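Side-chain contact in CRISPR-associated endoribonuclease Cas2 (Thermococcus onnurineus, PDB 5G4D), which probably cleaves single-stranded RNA as a magnesium-dependent endoribonuclease and serves, as a homodimer that joins Cas1, in the adaptation stage of CRISPR immunity: residues 43-48 with 63-68. Sequence-based numbering, arbitrary orientation.
Sequences AEFERI and VVIYKL
Phe-45 reaches from helix 42-55 to Ile-65 and Lys-67 on strand 62-68, in the ferredoxin-like fold of Cas2. Two helices and a four-stranded antiparallel sheet in the order 2-3-1-4 make up this fold. Strand 62-68 is the last of the four and lies beside strand 4-11.

CG of Phe-45 stands anti to the backbone N (chi1 165°), which carries the ring off the helix toward the sheet. The far end of the ring does the touching. CE1 meets both branches of Ile-65, with CG2 and CD1 each 3.7 Å away. The Phe-45 and Ile-65 side chains approach from opposite directions. CG2 meets the ring obliquely, and CD1 lies on the other side of the ring plane. This contact is apolar and buried. Met-4 and Val-40 also pack on Phe-45, so its side chain bridges three strands.

Lys-67 comes from another direction. It crosses Phe-45 at about a right angle, with its chain extended beyond CG. Lys-67 NZ lies 3.4 Å from Phe-45 CZ and slightly farther from CE2. Its charge is met by a salt bridge to Glu-75 of the second subunit, which also packs on Phe-45. Strand 62-68 pairs with an antiparallel strand of that subunit, so the sheet runs on into that subunit and the contact is part of the dimer interface.

The aliphatic end of Lys-67 makes the closest approach of the pair, CE to Phe-45 CZ at 3.3 Å.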
# COMPACT_ATOMS: atom_id res chain seq x y z
N ALA A 43 18.37 11.51 1.86
CA ALA A 43 18.26 12.65 0.95
C ALA A 43 17.30 12.36 -0.19
O ALA A 43 16.55 13.25 -0.62
CB ALA A 43 19.64 13.02 0.40
N GLU A 44 17.31 11.13 -0.71
CA GLU A 44 16.40 10.77 -1.78
C GLU A 44 14.96 10.74 -1.27
O GLU A 44 14.04 11.17 -1.98
CB GLU A 44 16.81 9.44 -2.41
CG GLU A 44 15.80 8.80 -3.37
CD GLU A 44 15.85 9.39 -4.77
OE1 GLU A 44 16.50 10.44 -4.96
OE2 GLU A 44 15.23 8.80 -5.69
N PHE A 45 14.75 10.26 -0.04
CA PHE A 45 13.41 10.34 0.53
C PHE A 45 12.93 11.79 0.62
O PHE A 45 11.77 12.09 0.31
CB PHE A 45 13.34 9.69 1.92
CG PHE A 45 12.10 10.07 2.67
CD1 PHE A 45 10.87 9.54 2.29
CD2 PHE A 45 12.14 11.01 3.68
CE1 PHE A 45 9.71 9.91 2.95
CE2 PHE A 45 10.98 11.38 4.34
CZ PHE A 45 9.77 10.84 3.97
N GLU A 46 13.81 12.71 1.02
CA GLU A 46 13.42 14.12 1.10
C GLU A 46 13.04 14.66 -0.27
O GLU A 46 12.11 15.47 -0.39
CB GLU A 46 14.54 14.96 1.71
CG GLU A 46 14.79 14.70 3.18
CD GLU A 46 13.57 14.96 4.04
OE1 GLU A 46 12.81 15.91 3.74
OE2 GLU A 46 13.37 14.22 5.02
N ARG A 47 13.75 14.23 -1.31
CA ARG A 47 13.46 14.70 -2.66
C ARG A 47 12.16 14.09 -3.18
O ARG A 47 11.40 14.75 -3.90
CB ARG A 47 14.62 14.37 -3.59
CG ARG A 47 15.80 15.32 -3.44
CD ARG A 47 16.81 15.18 -4.58
NE ARG A 47 17.31 13.81 -4.74
CZ ARG A 47 18.21 13.25 -3.94
NH1 ARG A 47 18.68 13.93 -2.91
NH2 ARG A 47 18.63 12.01 -4.15
N ILE A 48 11.90 12.82 -2.84
CA ILE A 48 10.63 12.21 -3.21
C ILE A 48 9.48 12.94 -2.54
O ILE A 48 8.47 13.26 -3.17
CB ILE A 48 10.63 10.72 -2.85
CG1 ILE A 48 11.58 9.94 -3.76
CG2 ILE A 48 9.18 10.15 -2.95
CD1 ILE A 48 11.79 8.48 -3.34
N VAL A 63 -1.13 10.87 0.46
CA VAL A 63 -0.01 9.96 0.22
C VAL A 63 0.44 9.43 1.57
O VAL A 63 0.63 10.21 2.51
CB VAL A 63 1.16 10.66 -0.51
CG1 VAL A 63 2.24 9.65 -0.83
CG2 VAL A 63 0.69 11.39 -1.77
N VAL A 64 0.57 8.11 1.68
CA VAL A 64 1.09 7.48 2.89
C VAL A 64 2.42 6.84 2.54
O VAL A 64 2.50 6.03 1.60
CB VAL A 64 0.12 6.45 3.48
CG1 VAL A 64 0.75 5.73 4.67
CG2 VAL A 64 -1.18 7.11 3.89
N ILE A 65 3.47 7.22 3.26
CA ILE A 65 4.81 6.68 3.06
C ILE A 65 5.16 5.83 4.28
O ILE A 65 5.51 6.36 5.34
CB ILE A 65 5.84 7.80 2.84
CG1 ILE A 65 5.38 8.71 1.70
CG2 ILE A 65 7.22 7.20 2.58
CD1 ILE A 65 6.27 9.93 1.49
N TYR A 66 5.09 4.51 4.12
CA TYR A 66 5.56 3.61 5.16
C TYR A 66 7.08 3.57 5.13
O TYR A 66 7.67 3.41 4.06
CB TYR A 66 5.00 2.20 4.94
CG TYR A 66 3.50 2.13 5.06
CD1 TYR A 66 2.89 2.05 6.30
CD2 TYR A 66 2.68 2.15 3.92
CE1 TYR A 66 1.51 1.99 6.42
CE2 TYR A 66 1.30 2.10 4.03
CZ TYR A 66 0.73 2.01 5.29
OH TYR A 66 -0.64 1.96 5.40
N LYS A 67 7.72 3.72 6.30
CA LYS A 67 9.18 3.80 6.40
C LYS A 67 9.67 2.57 7.14
O LYS A 67 9.36 2.40 8.33
CB LYS A 67 9.62 5.08 7.10
CG LYS A 67 9.04 6.34 6.49
CD LYS A 67 9.26 7.54 7.38
CE LYS A 67 9.32 8.79 6.52
NZ LYS A 67 9.18 10.11 7.25
N LEU A 68 10.42 1.71 6.43
CA LEU A 68 10.80 0.39 6.92
C LEU A 68 12.31 0.25 6.95
O LEU A 68 13.04 1.00 6.30
CB LEU A 68 10.18 -0.72 6.07
CG LEU A 68 8.68 -0.54 5.79
CD1 LEU A 68 8.20 -1.53 4.75
CD2 LEU A 68 7.89 -0.68 7.09